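Local coordinates for protein proteasome accessory factor B/C (PafBC) (Paenarthrobacter aurescens, PDB 6SJ9) that acts as a transcriptional regulator of the bacterial DNA damage response, probably binding DNA through its winged helix-turn-helix domains, at residues A146-D151 / Q595-A600; V154-G159 / V180-L185; H161-G166 / I216-T221; R174-E179 / R199-K204; W192-L197 / R205-S210. All coordinates share one frame; numbering follows the deposited sequence.

Interaction 1 of 5, residues A146-D151 / Q595-A600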
# COMPACT_ATOMS: atom_id res chain seq x y z
N ALA A 146 -11.56 7.53 5.67
CA ALA A 146 -10.95 8.53 6.55
C ALA A 146 -10.51 7.92 7.88
O ALA A 146 -11.28 7.23 8.55
CB ALA A 146 -11.96 9.65 6.80
N GLY A 147 -9.24 8.14 8.24
CA GLY A 147 -8.74 7.63 9.51
C GLY A 147 -9.54 8.14 10.71
O GLY A 147 -9.77 7.40 11.67
N GLN A 148 -9.97 9.41 10.66
CA GLN A 148 -10.68 10.02 11.78
C GLN A 148 -12.07 9.39 11.98
O GLN A 148 -12.45 9.04 13.11
CB GLN A 148 -10.82 11.54 11.57
CG GLN A 148 -11.40 12.19 12.83
CD GLN A 148 -10.44 12.05 14.02
OE1 GLN A 148 -9.23 12.34 13.90
NE2 GLN A 148 -10.94 11.54 15.15
N ALA A 149 -12.83 9.21 10.90
CA ALA A 149 -14.16 8.60 10.99
C ALA A 149 -14.05 7.17 11.49
O ALA A 149 -14.88 6.70 12.30
CB ALA A 149 -14.84 8.62 9.62
N PHE A 150 -13.01 6.49 11.06
CA PHE A 150 -12.74 5.17 11.59
C PHE A 150 -12.47 5.23 13.07
O PHE A 150 -12.99 4.41 13.84
CB PHE A 150 -11.56 4.53 10.88
CG PHE A 150 -11.74 3.09 10.64
CD1 PHE A 150 -11.36 2.18 11.58
CD2 PHE A 150 -12.30 2.64 9.45
CE1 PHE A 150 -11.55 0.83 11.37
CE2 PHE A 150 -12.49 1.30 9.20
CZ PHE A 150 -12.11 0.39 10.18
N ASP A 151 -11.54 6.12 13.48
CA ASP A 151 -11.24 6.26 14.90
C ASP A 151 -12.50 6.59 15.71
O ASP A 151 -12.65 6.11 16.83
CB ASP A 151 -10.17 7.31 15.18
CG ASP A 151 -8.75 6.92 14.64
OD1 ASP A 151 -8.50 5.74 14.26
OD2 ASP A 151 -7.86 7.81 14.64
N GLN A 595 -12.07 16.26 9.77
CA GLN A 595 -12.46 15.15 8.92
C GLN A 595 -11.25 14.45 8.35
O GLN A 595 -11.23 13.22 8.28
CB GLN A 595 -13.34 15.64 7.78
CG GLN A 595 -14.21 14.56 7.15
CD GLN A 595 -15.27 15.16 6.25
OE1 GLN A 595 -15.40 16.39 6.17
NE2 GLN A 595 -16.04 14.31 5.56
N GLY A 596 -10.21 15.22 7.97
CA GLY A 596 -8.94 14.72 7.43
C GLY A 596 -7.76 14.59 8.40
O GLY A 596 -6.60 14.50 7.98
N ALA A 597 -8.02 14.57 9.71
CA ALA A 597 -6.92 14.57 10.66
C ALA A 597 -6.05 13.33 10.50
O ALA A 597 -4.86 13.37 10.82
CB ALA A 597 -7.48 14.70 12.08
N GLY A 598 -6.63 12.22 10.03
CA GLY A 598 -5.87 10.99 9.80
C GLY A 598 -4.72 11.09 8.82
O GLY A 598 -3.78 10.26 8.88
N LEU A 599 -4.72 12.09 7.94
CA LEU A 599 -3.59 12.22 7.02
C LEU A 599 -2.26 12.48 7.73
O LEU A 599 -1.20 12.09 7.22
CB LEU A 599 -3.90 13.31 6.01
CG LEU A 599 -5.15 12.97 5.18
CD1 LEU A 599 -5.48 14.12 4.34
CD2 LEU A 599 -4.86 11.73 4.27
N ALA A 600 -2.28 13.12 8.92
CA ALA A 600 -1.04 13.34 9.66
C ALA A 600 -0.38 12.02 10.05
O ALA A 600 0.85 11.98 10.22
CB ALA A 600 -1.27 14.18 10.93

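Interaction 2 of 5, residues V154-G159 / V180-L185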
# COMPACT_ATOMS: atom_id res chain seq x y z
N VAL A 154 -14.87 3.49 16.06
CA VAL A 154 -14.20 2.56 16.97
C VAL A 154 -14.26 3.09 18.41
O VAL A 154 -14.43 2.32 19.36
CB VAL A 154 -12.72 2.34 16.53
CG1 VAL A 154 -11.92 1.68 17.60
CG2 VAL A 154 -12.65 1.44 15.26
N ALA A 155 -14.04 4.39 18.59
CA ALA A 155 -14.09 5.00 19.92
C ALA A 155 -15.51 4.98 20.46
O ALA A 155 -15.73 4.62 21.61
CB ALA A 155 -13.54 6.47 19.87
N ALA A 156 -16.49 5.27 19.61
CA ALA A 156 -17.89 5.21 20.03
C ALA A 156 -18.26 3.82 20.54
O ALA A 156 -18.90 3.66 21.58
CB ALA A 156 -18.76 5.64 18.85
N MSE A 157 -17.85 2.79 19.81
CA MSE A 157 -18.22 1.43 20.22
C MSE A 157 -17.49 1.04 21.48
O MSE A 157 -18.06 0.35 22.31
CB MSE A 157 -17.89 0.37 19.11
CG MSE A 157 -18.44 0.68 17.77
SE MSE A 157 -18.29 -0.90 16.47
CE MSE A 157 -16.37 -0.61 16.03
N HIS A 158 -16.21 1.43 21.59
CA HIS A 158 -15.45 1.10 22.78
C HIS A 158 -16.07 1.76 24.01
O HIS A 158 -16.20 1.13 25.06
CB HIS A 158 -13.97 1.50 22.66
CG HIS A 158 -13.12 1.05 23.82
ND1 HIS A 158 -12.27 1.90 24.52
CD2 HIS A 158 -12.98 -0.16 24.41
CE1 HIS A 158 -11.67 1.23 25.49
NE2 HIS A 158 -12.10 -0.02 25.46
N GLY A 159 -16.48 3.02 23.87
CA GLY A 159 -17.07 3.69 25.02
C GLY A 159 -18.59 3.54 25.11
O GLY A 159 -19.21 4.15 26.00
N VAL A 180 -27.28 7.28 15.43
CA VAL A 180 -26.98 5.87 15.25
C VAL A 180 -26.29 5.32 16.49
O VAL A 180 -25.37 5.95 17.03
CB VAL A 180 -26.12 5.70 13.97
CG1 VAL A 180 -25.65 4.30 13.82
CG2 VAL A 180 -26.93 6.09 12.74
N GLU A 181 -26.64 4.10 16.85
CA GLU A 181 -25.87 3.31 17.78
C GLU A 181 -25.00 2.34 16.98
O GLU A 181 -25.55 1.40 16.36
CB GLU A 181 -26.82 2.57 18.73
CG GLU A 181 -27.69 3.56 19.56
CD GLU A 181 -28.82 2.90 20.35
OE1 GLU A 181 -28.92 1.65 20.34
OE2 GLU A 181 -29.60 3.63 20.98
N PRO A 182 -23.68 2.51 16.95
CA PRO A 182 -22.85 1.74 15.98
C PRO A 182 -22.63 0.31 16.43
O PRO A 182 -22.24 0.06 17.57
CB PRO A 182 -21.53 2.51 15.95
CG PRO A 182 -21.49 3.20 17.40
CD PRO A 182 -22.92 3.58 17.64
N TRP A 183 -22.95 -0.64 15.54
CA TRP A 183 -22.73 -2.07 15.81
C TRP A 183 -21.48 -2.61 15.14
O TRP A 183 -20.84 -3.53 15.67
CB TRP A 183 -23.89 -2.92 15.33
CG TRP A 183 -25.19 -2.61 15.98
CD1 TRP A 183 -25.44 -1.75 17.00
CD2 TRP A 183 -26.46 -3.19 15.62
NE1 TRP A 183 -26.80 -1.78 17.32
CE2 TRP A 183 -27.44 -2.63 16.46
CE3 TRP A 183 -26.86 -4.11 14.65
CZ2 TRP A 183 -28.79 -2.99 16.39
CZ3 TRP A 183 -28.21 -4.45 14.58
CH2 TRP A 183 -29.15 -3.90 15.45
N GLY A 184 -21.12 -2.07 13.99
CA GLY A 184 -19.96 -2.58 13.32
C GLY A 184 -19.59 -1.78 12.10
O GLY A 184 -20.39 -1.01 11.56
N LEU A 185 -18.33 -1.92 11.73
CA LEU A 185 -17.80 -1.46 10.47
C LEU A 185 -17.52 -2.67 9.58
O LEU A 185 -17.16 -3.75 10.06
CB LEU A 185 -16.52 -0.68 10.69
CG LEU A 185 -16.66 0.68 11.38
CD1 LEU A 185 -15.33 1.05 11.92
CD2 LEU A 185 -17.12 1.72 10.34

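Interaction 3 of 5, residues H161-G166 / I216-T221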
# COMPACT_ATOMS: atom_id res chain seq x y z
N HIS A 161 -20.94 4.74 23.25
CA HIS A 161 -21.56 6.01 22.94
C HIS A 161 -22.27 5.92 21.59
O HIS A 161 -21.67 5.48 20.60
CB HIS A 161 -20.50 7.11 22.86
CG HIS A 161 -19.70 7.26 24.09
ND1 HIS A 161 -20.29 7.34 25.34
CD2 HIS A 161 -18.37 7.40 24.28
CE1 HIS A 161 -19.34 7.49 26.24
NE2 HIS A 161 -18.18 7.56 25.63
N PRO A 162 -23.50 6.43 21.52
CA PRO A 162 -24.15 6.64 20.23
C PRO A 162 -23.44 7.78 19.48
O PRO A 162 -22.64 8.53 20.07
CB PRO A 162 -25.61 6.98 20.60
CG PRO A 162 -25.53 7.49 22.01
CD PRO A 162 -24.24 7.01 22.68
N ILE A 163 -23.72 7.89 18.18
CA ILE A 163 -23.09 8.89 17.32
C ILE A 163 -24.14 9.60 16.49
O ILE A 163 -25.30 9.18 16.37
CB ILE A 163 -22.03 8.28 16.35
CG1 ILE A 163 -22.70 7.30 15.39
CG2 ILE A 163 -20.95 7.56 17.13
CD1 ILE A 163 -21.71 6.62 14.39
N ARG A 164 -23.72 10.72 15.90
CA ARG A 164 -24.53 11.44 14.92
C ARG A 164 -23.63 11.93 13.79
O ARG A 164 -22.44 12.21 13.98
CB ARG A 164 -25.32 12.57 15.61
CG ARG A 164 -25.05 14.01 15.21
CD ARG A 164 -25.41 14.95 16.37
NE ARG A 164 -26.60 14.45 17.05
CZ ARG A 164 -26.91 14.69 18.33
NH1 ARG A 164 -26.11 15.43 19.12
NH2 ARG A 164 -28.01 14.15 18.85
N PHE A 165 -24.20 12.00 12.59
CA PHE A 165 -23.44 12.41 11.41
C PHE A 165 -24.40 12.77 10.29
O PHE A 165 -25.56 12.32 10.25
CB PHE A 165 -22.48 11.34 10.87
CG PHE A 165 -23.13 10.02 10.63
CD1 PHE A 165 -23.67 9.71 9.37
CD2 PHE A 165 -23.26 9.11 11.68
CE1 PHE A 165 -24.32 8.47 9.19
CE2 PHE A 165 -23.88 7.88 11.48
CZ PHE A 165 -24.43 7.57 10.26
N GLY A 166 -23.90 13.63 9.40
CA GLY A 166 -24.64 13.94 8.19
C GLY A 166 -24.57 12.80 7.19
O GLY A 166 -23.52 12.22 6.96
N ILE A 216 -17.80 12.39 12.18
CA ILE A 216 -18.71 11.75 13.11
C ILE A 216 -18.59 12.46 14.45
O ILE A 216 -17.49 12.58 14.99
CB ILE A 216 -18.35 10.27 13.21
CG1 ILE A 216 -18.61 9.63 11.82
CG2 ILE A 216 -19.04 9.60 14.39
CD1 ILE A 216 -18.17 8.27 11.69
N SER A 217 -19.70 12.90 15.01
CA SER A 217 -19.69 13.38 16.38
C SER A 217 -20.09 12.24 17.35
O SER A 217 -21.20 11.68 17.25
CB SER A 217 -20.55 14.63 16.51
OG SER A 217 -21.92 14.36 16.40
N VAL A 218 -19.14 11.86 18.21
CA VAL A 218 -19.34 10.85 19.23
C VAL A 218 -20.05 11.48 20.44
O VAL A 218 -19.48 12.35 21.10
CB VAL A 218 -18.01 10.25 19.64
CG1 VAL A 218 -18.21 9.07 20.63
CG2 VAL A 218 -17.27 9.70 18.41
N LEU A 219 -21.25 10.98 20.78
CA LEU A 219 -22.02 11.58 21.90
C LEU A 219 -21.58 10.94 23.23
O LEU A 219 -22.22 10.03 23.78
CB LEU A 219 -23.51 11.39 21.68
CG LEU A 219 -23.92 11.85 20.28
CD1 LEU A 219 -25.45 11.77 20.17
CD2 LEU A 219 -23.42 13.34 20.05
N THR A 220 -20.48 11.49 23.76
CA THR A 220 -19.81 11.01 24.97
C THR A 220 -20.63 11.27 26.23
O THR A 220 -20.16 10.92 27.31
CB THR A 220 -18.40 11.63 25.15
OG1 THR A 220 -18.52 13.04 25.22
CG2 THR A 220 -17.44 11.26 23.99
N THR A 221 -21.76 11.96 26.12
CA THR A 221 -22.70 12.05 27.22
C THR A 221 -23.68 10.88 27.26
O THR A 221 -24.47 10.79 28.21
CB THR A 221 -23.56 13.31 27.10
OG1 THR A 221 -24.12 13.35 25.78
CG2 THR A 221 -22.72 14.55 27.33

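Interaction 4 of 5, residues R174-E179 / R199-K204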
# COMPACT_ATOMS: atom_id res chain seq x y z
N ARG A 174 -32.26 14.58 0.44
CA ARG A 174 -31.67 15.60 1.29
C ARG A 174 -30.52 15.06 2.14
O ARG A 174 -30.46 13.88 2.49
CB ARG A 174 -32.75 16.20 2.21
CG ARG A 174 -33.20 15.31 3.38
CD ARG A 174 -33.95 14.03 2.97
NE ARG A 174 -34.83 13.56 4.03
CZ ARG A 174 -35.51 12.41 4.01
NH1 ARG A 174 -35.40 11.60 2.96
NH2 ARG A 174 -36.28 12.06 5.03
N GLU A 175 -29.59 15.96 2.46
CA GLU A 175 -28.60 15.69 3.48
C GLU A 175 -29.32 15.65 4.82
O GLU A 175 -30.11 16.55 5.13
CB GLU A 175 -27.49 16.73 3.48
CG GLU A 175 -26.60 16.68 4.71
CD GLU A 175 -25.40 17.61 4.62
OE1 GLU A 175 -25.24 18.27 3.56
OE2 GLU A 175 -24.61 17.67 5.58
N GLU A 176 -29.05 14.64 5.61
CA GLU A 176 -29.85 14.36 6.79
C GLU A 176 -28.95 13.88 7.91
O GLU A 176 -28.03 13.08 7.68
CB GLU A 176 -30.92 13.31 6.46
CG GLU A 176 -31.88 12.99 7.58
CD GLU A 176 -32.87 11.91 7.16
OE1 GLU A 176 -32.74 11.40 6.02
OE2 GLU A 176 -33.76 11.56 7.98
N VAL A 177 -29.17 14.42 9.11
CA VAL A 177 -28.40 14.02 10.28
C VAL A 177 -29.02 12.75 10.83
O VAL A 177 -30.22 12.71 11.14
CB VAL A 177 -28.40 15.14 11.34
CG1 VAL A 177 -27.67 14.70 12.61
CG2 VAL A 177 -27.75 16.40 10.77
N ARG A 178 -28.21 11.71 10.99
CA ARG A 178 -28.68 10.43 11.47
C ARG A 178 -28.14 10.20 12.88
O ARG A 178 -27.01 10.60 13.20
CB ARG A 178 -28.19 9.32 10.55
CG ARG A 178 -28.46 9.58 9.04
CD ARG A 178 -29.96 9.66 8.78
NE ARG A 178 -30.59 8.34 8.88
CZ ARG A 178 -30.73 7.51 7.82
NH1 ARG A 178 -31.30 6.30 7.93
NH2 ARG A 178 -30.28 7.91 6.63
N GLU A 179 -28.96 9.55 13.72
CA GLU A 179 -28.62 9.25 15.10
C GLU A 179 -28.50 7.75 15.18
O GLU A 179 -29.50 7.04 15.00
CB GLU A 179 -29.69 9.71 16.08
CG GLU A 179 -30.21 11.14 15.88
CD GLU A 179 -29.23 12.18 16.40
OE1 GLU A 179 -29.30 13.32 15.93
OE2 GLU A 179 -28.39 11.84 17.27
N ARG A 199 -31.71 5.25 15.41
CA ARG A 199 -32.78 5.54 16.35
C ARG A 199 -33.87 6.37 15.71
O ARG A 199 -35.00 6.35 16.21
CB ARG A 199 -32.27 6.26 17.60
CG ARG A 199 -31.38 5.43 18.45
CD ARG A 199 -31.93 4.05 18.70
NE ARG A 199 -33.24 4.01 19.33
CZ ARG A 199 -33.45 3.58 20.59
NH1 ARG A 199 -32.43 3.17 21.32
NH2 ARG A 199 -34.67 3.57 21.11
N GLY A 200 -33.55 7.10 14.63
CA GLY A 200 -34.58 7.85 13.91
C GLY A 200 -35.56 6.95 13.17
O GLY A 200 -36.76 7.25 13.11
N ARG A 201 -35.09 5.83 12.63
CA ARG A 201 -35.94 4.85 11.99
C ARG A 201 -36.32 3.71 12.93
O ARG A 201 -37.19 2.91 12.58
CB ARG A 201 -35.23 4.26 10.77
CG ARG A 201 -35.35 5.06 9.47
CD ARG A 201 -34.86 6.50 9.54
NE ARG A 201 -34.70 7.05 8.20
CZ ARG A 201 -34.27 8.28 7.93
NH1 ARG A 201 -34.15 8.67 6.67
NH2 ARG A 201 -33.97 9.11 8.92
N GLY A 202 -35.73 3.64 14.12
CA GLY A 202 -36.00 2.53 15.03
C GLY A 202 -35.70 1.16 14.45
O GLY A 202 -36.29 0.16 14.87
N ALA A 203 -34.80 1.09 13.47
CA ALA A 203 -34.41 -0.17 12.89
C ALA A 203 -32.94 -0.11 12.51
O ALA A 203 -32.34 0.97 12.41
CB ALA A 203 -35.25 -0.52 11.65
N LYS A 204 -32.39 -1.27 12.21
CA LYS A 204 -31.01 -1.29 11.78
C LYS A 204 -30.88 -0.69 10.39
O LYS A 204 -31.79 -0.76 9.57
CB LYS A 204 -30.49 -2.71 11.88
CG LYS A 204 -30.69 -3.56 10.67
CD LYS A 204 -30.56 -5.02 11.04
CE LYS A 204 -31.25 -5.92 10.00
NZ LYS A 204 -31.54 -7.24 10.63

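Interaction 5 of 5, residues W192-L197 / R205-S210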
# COMPACT_ATOMS: atom_id res chain seq x y z
N TRP A 192 -16.27 0.65 2.52
CA TRP A 192 -16.52 0.50 3.94
C TRP A 192 -17.90 1.02 4.33
O TRP A 192 -18.38 2.04 3.83
CB TRP A 192 -15.46 1.21 4.76
CG TRP A 192 -14.17 0.45 4.90
CD1 TRP A 192 -13.07 0.51 4.06
CD2 TRP A 192 -13.86 -0.51 5.90
NE1 TRP A 192 -12.08 -0.32 4.53
CE2 TRP A 192 -12.54 -0.97 5.64
CE3 TRP A 192 -14.57 -1.04 6.98
CZ2 TRP A 192 -11.91 -1.94 6.43
CZ3 TRP A 192 -13.93 -2.01 7.78
CH2 TRP A 192 -12.61 -2.45 7.49
N TYR A 193 -18.50 0.33 5.27
CA TYR A 193 -19.86 0.57 5.71
C TYR A 193 -19.87 0.59 7.23
O TYR A 193 -19.11 -0.15 7.87
CB TYR A 193 -20.82 -0.54 5.28
CG TYR A 193 -20.93 -0.70 3.78
CD1 TYR A 193 -19.94 -1.35 3.05
CD2 TYR A 193 -22.03 -0.20 3.08
CE1 TYR A 193 -20.05 -1.49 1.66
CE2 TYR A 193 -22.14 -0.34 1.70
CZ TYR A 193 -21.15 -0.98 1.00
OH TYR A 193 -21.26 -1.11 -0.38
N LEU A 194 -20.81 1.36 7.79
CA LEU A 194 -21.19 1.33 9.19
C LEU A 194 -22.57 0.68 9.28
O LEU A 194 -23.48 0.99 8.49
CB LEU A 194 -21.25 2.76 9.74
CG LEU A 194 -21.95 2.90 11.11
CD1 LEU A 194 -21.13 2.33 12.29
CD2 LEU A 194 -22.28 4.36 11.34
N VAL A 195 -22.71 -0.29 10.18
CA VAL A 195 -24.03 -0.84 10.47
C VAL A 195 -24.34 -0.52 11.91
O VAL A 195 -23.46 -0.56 12.78
CB VAL A 195 -24.15 -2.36 10.20
CG1 VAL A 195 -23.19 -3.12 11.05
CG2 VAL A 195 -25.56 -2.84 10.54
N GLY A 196 -25.60 -0.14 12.17
CA GLY A 196 -25.97 0.15 13.54
C GLY A 196 -27.46 0.37 13.63
O GLY A 196 -28.19 0.30 12.62
N LEU A 197 -27.93 0.57 14.87
CA LEU A 197 -29.35 0.86 15.10
C LEU A 197 -29.57 2.35 14.84
O LEU A 197 -29.05 3.21 15.56
CB LEU A 197 -29.75 0.45 16.52
CG LEU A 197 -31.20 0.76 16.92
CD1 LEU A 197 -32.07 -0.04 15.97
CD2 LEU A 197 -31.52 0.25 18.33
N ARG A 205 -29.71 -0.10 10.12
CA ARG A 205 -29.43 0.57 8.85
C ARG A 205 -27.95 0.43 8.55
O ARG A 205 -27.12 0.27 9.46
CB ARG A 205 -29.80 2.06 8.84
CG ARG A 205 -31.29 2.37 8.88
CD ARG A 205 -31.87 2.12 7.49
NE ARG A 205 -33.29 2.43 7.37
CZ ARG A 205 -34.26 1.78 8.02
NH1 ARG A 205 -33.95 0.78 8.84
NH2 ARG A 205 -35.55 2.11 7.81
N VAL A 206 -27.64 0.43 7.26
CA VAL A 206 -26.29 0.37 6.76
C VAL A 206 -25.96 1.68 6.07
O VAL A 206 -26.77 2.20 5.29
CB VAL A 206 -26.09 -0.83 5.82
CG1 VAL A 206 -24.61 -1.01 5.58
CG2 VAL A 206 -26.70 -2.07 6.43
N PHE A 207 -24.83 2.25 6.43
CA PHE A 207 -24.37 3.53 5.93
C PHE A 207 -23.04 3.34 5.20
O PHE A 207 -22.09 2.82 5.79
CB PHE A 207 -24.18 4.48 7.12
CG PHE A 207 -25.44 4.68 7.93
CD1 PHE A 207 -26.42 5.58 7.52
CD2 PHE A 207 -25.67 3.91 9.05
CE1 PHE A 207 -27.59 5.76 8.25
CE2 PHE A 207 -26.81 4.10 9.82
CZ PHE A 207 -27.77 5.01 9.42
N ARG A 208 -22.95 3.81 3.96
CA ARG A 208 -21.66 3.85 3.28
C ARG A 208 -20.82 5.02 3.79
O ARG A 208 -21.31 6.14 3.87
CB ARG A 208 -21.81 3.96 1.77
CG ARG A 208 -22.85 3.08 1.12
CD ARG A 208 -22.86 3.35 -0.42
NE ARG A 208 -21.47 3.32 -0.90
CZ ARG A 208 -20.86 2.27 -1.44
NH1 ARG A 208 -19.59 2.37 -1.84
NH2 ARG A 208 -21.51 1.12 -1.55
N LEU A 209 -19.59 4.75 4.23
CA LEU A 209 -18.76 5.82 4.79
C LEU A 209 -18.57 6.95 3.78
O LEU A 209 -18.64 8.14 4.15
CB LEU A 209 -17.40 5.27 5.24
CG LEU A 209 -17.16 4.97 6.71
CD1 LEU A 209 -18.16 3.98 7.19
CD2 LEU A 209 -15.75 4.40 6.96
N SER A 210 -18.44 6.60 2.49
CA SER A 210 -18.22 7.61 1.46
C SER A 210 -19.39 8.58 1.35
O SER A 210 -19.20 9.70 0.86
CB SER A 210 -17.93 6.96 0.11
OG SER A 210 -19.09 6.33 -0.44
O HOH W 1 -17.74 3.92 1.74

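Interaction 1 of 5, residues A146-D151 / Q595-A600
Gln-595 meets the start of helix 147-159 through its backbone, since its own CB points away from the helix. Its carbonyl oxygen is what does the touching: Gln-595 O lies 3.7 Å from Gln-148 CB and 3.9 Å from Ala-146 CB, in van der Waals contact with two aliphatic carbons. From Gly-596 to Leu-599 the chain makes a type I beta turn, closed by the bond from Leu-599 N to Gly-596 O at 3.1 Å. Ala-597 sits inside that turn and offers its methyl to the end of a polar side chain, with Ala-597 CB 3.5 Å from Gln-148 OE1. The glutamine gets there by setting CG anti to its backbone N (chi1 -173°) and then bending at chi2. Its amide nitrogen, NE2, is hydrogen-bonded to Asp-152 OD1, which ties the side chain back to its own helix and helps fix how the amide is turned. At Gly-598 the two chains come nearest by CA, Gly-598 CA lying 4.4 Å from Gly-147 CA. A CB built on Gly-598 would stand 3.0 Å from Gly-147 CA, a clash, so the pass depends on there being no side chain. No hydrogen bond crosses here. Beyond the turn, Ala-600 faces inward onto Leu-616 and Ala-618 of strand 616-622. In the fold this is a glycine-on-glycine contact between a helix N-terminus, with Ala-146 at the N-cap, and the first crossover of the ferredoxin-like WCX domain near the C-terminus; it docks that domain on the first WYL domain.

Interaction 2 of 5, residues V154-G159 / V180-L185
Val-154 and Leu-185 open the place where helix 147-159 lies across strand 175-188, the helix-on-sheet packing of the Sm-fold in the first WYL domain. The short axes pass 8.4 Å apart at 102°, close to perpendicular, so only a few helix side chains meet the strand. Val-154 points its CB away from the strand, yet one branch still reaches it, with Val-154 CG2 4.3 Å from Leu-185 CD1. That valine also packs on Ile-382 of helix 378-389, so it is wedged between the strand and a helix of the neighbouring helix-turn-helix region. Two residues on, Ala-156 faces the strand squarely, and its CB rests 3.9 Å from Pro-182 CG; the methyl meets the proline ring directly. Met-157, present as selenomethionine, covers more of the strand than any other helix residue here. Its CG stands beside the backbone N (chi1 -53°), which puts Met-157 CG against the proline ring, 4.0 Å from Pro-182 CG, and the two side chains slide past each other in opposite directions. Beyond Pro-182 the strand carries a classic beta bulge, in which Trp-183 and Gly-184 both face Val-195 of the next strand. Trp-183 CB points away from the helix, and its indole meets the ring of Phe-230, while its backbone is what the helix meets. The heavy end of the selenomethionine lies against that bulge, with Met-157 SE 3.7 Å from Trp-183 O and 3.9 Å from Gly-184 N.

Interaction 3 of 5, residues H161-G166 / I216-T221
Arg-164 and Ser-217 form the antiparallel hydrogen-bonded pair at the middle of this contact. Arg-164 N donates to Ser-217 O at 3.0 Å, and Ser-217 N returns the bond to Arg-164 O. That same oxygen takes a second donor: Ser-217 OG, set between its own backbone N and carbonyl carbon (chi1 71°), reaches Arg-164 O at 3.3 Å from above the carbonyl plane, 47° out of it. Two residues along, Leu-219 N donates to Pro-162 O at 2.9 Å, so the strand bonding continues past the regular strand. Leu-219 then becomes the centre of an inverse gamma turn, which swings the chain over the imidazole of His-161. There Thr-220 CA sits 3.6 Å from the His-161 ring centroid, almost on the ring normal, in a CH-pi contact. The ring's rotation is also fixed by ND1, which is hydrogen-bonded to Gly-222 O. Leu-219 also sends its isobutyl group across the arginine, CD1 lying 3.6 Å above the plane of the Arg-164 guanidinium, toward its rim. A salt bridge from Arg-164 NH2 to Glu-179 OE2 fixes that guanidinium from the adjacent strand. On the opposite side of the sheet from Arg-164 and Ser-217, Ile-163 CB touches Ile-216 CG2 at 3.8 Å. These isoleucines lie under helix 147-159, Ile-163 against Ala-156 and Ile-216 against Val-153. In the Sm-fold sheet, strand 163-168 runs between strands 217-218 and 175-188, with the helix packed on the side of Ile-163.

Interaction 4 of 5, residues R174-E179 / R199-K204
Glu-176 OE2 is gripped by both terminal nitrogens of Arg-201: NH2 donates to it at 2.6 Å with an N-H...O angle of 154°, and NH1 adds a weak bond. NH1 makes its better bond to Glu-176 OE1, at 3.1 Å, on the syn side. The two side chains meet tip to tip, although NH2 approaches OE2 from 47° above the carboxylate plane. An extended glutamate chain, with CG anti to its backbone N, carries the carboxylate out to this end-on salt bridge. Glu-176 OE1 also lies over the guanidinium face of the poorly ordered Arg-174, a long pairing of charges only. Arg-201 belongs to the loop of the beta hairpin formed by strands 191-198 and 203-208, where Gly-202 and Ala-203 make a G1 bulge facing Asp-198. Arg-199 N ties that loop to strand 175-188 by donating to Glu-179 O at 2.9 Å. The guanidinium of Arg-178 lies flat on that of Arg-201, centres 3.6 Å apart and planes at 13°. An alanine at Glu-176 would probably leave Arg-201 without this carboxylate, its guanidinium free to swing off the like-charged Arg-178. Asp-198 OD2 gives Arg-178 NH1 its own salt bridge.

Interaction 5 of 5, residues W192-L197 / R205-S210
The beta hairpin of strands 191-198 and 203-208 brings Leu-194 opposite Phe-207, a hydrogen-bonded pair closed in both directions: Leu-194 N to Phe-207 O and Phe-207 N to Leu-194 O, each 2.8 Å. Gly-196 and Arg-205 repeat the pair of hydrogen bonds nearer the loop. At the other end the strand gives way to a 3-10 turn, and Leu-209 N still donates to Trp-192 O at 3.0 Å, tilted 25° from the carbonyl plane. A water also donates to Trp-192 O and accepts from Ser-210 N. Leu-209 completes the join with its two methyls, CD2 lying 3.9 Å from Trp-192 CB. In the Sm-fold sheet, Leu-194 and Phe-207 turn to the face that carries Phe-165 and run side by side, CD2 to CD2 4.1 Å; the phenyl ring of Phe-207 meets Phe-165 and Tyr-167 edge-to-face. The other side carries Tyr-193, whose ring lies alongside Arg-208, with Tyr-193 CE2 3.5 Å from Arg-208 CG. Ring and guanidinium planes stand 78° apart, and the guanidinium is held by a salt bridge from NH1 to Asp-284 OD2. On the Val-206 side, Tyr-193 CD2 is 3.7 Å from Val-206 CG1. An alanine at Tyr-193 would probably open a gap beside Val-206 and give the aliphatic part of Arg-208 more freedom to turn. Leu-236 of helix 232-237 also packs on the Tyr-193 side chain.

Interactions 2 and 5 are the buried contacts, interaction 3 is partly buried, and interactions 1 and 4 lie at the surface. Helix 147-159 serves interaction 1, at its first turn, and interaction 2, while interactions 2 and 4 share strand 175-188 and interactions 4 and 5 strand 203-208. Chemistry follows place: interactions 3 and 5 are strand pairings with backbone bonds, interaction 2 is apolar packing without hydrogen bonds, and interaction 4 relies mainly on charged side chains near the surface, plus one backbone bond. Interaction 1 spans by far the longest separation, joining the first WYL domain to the C-terminal WCX domain by close backbone packing. Phe-150 links it inward to Leu-185 and Trp-192.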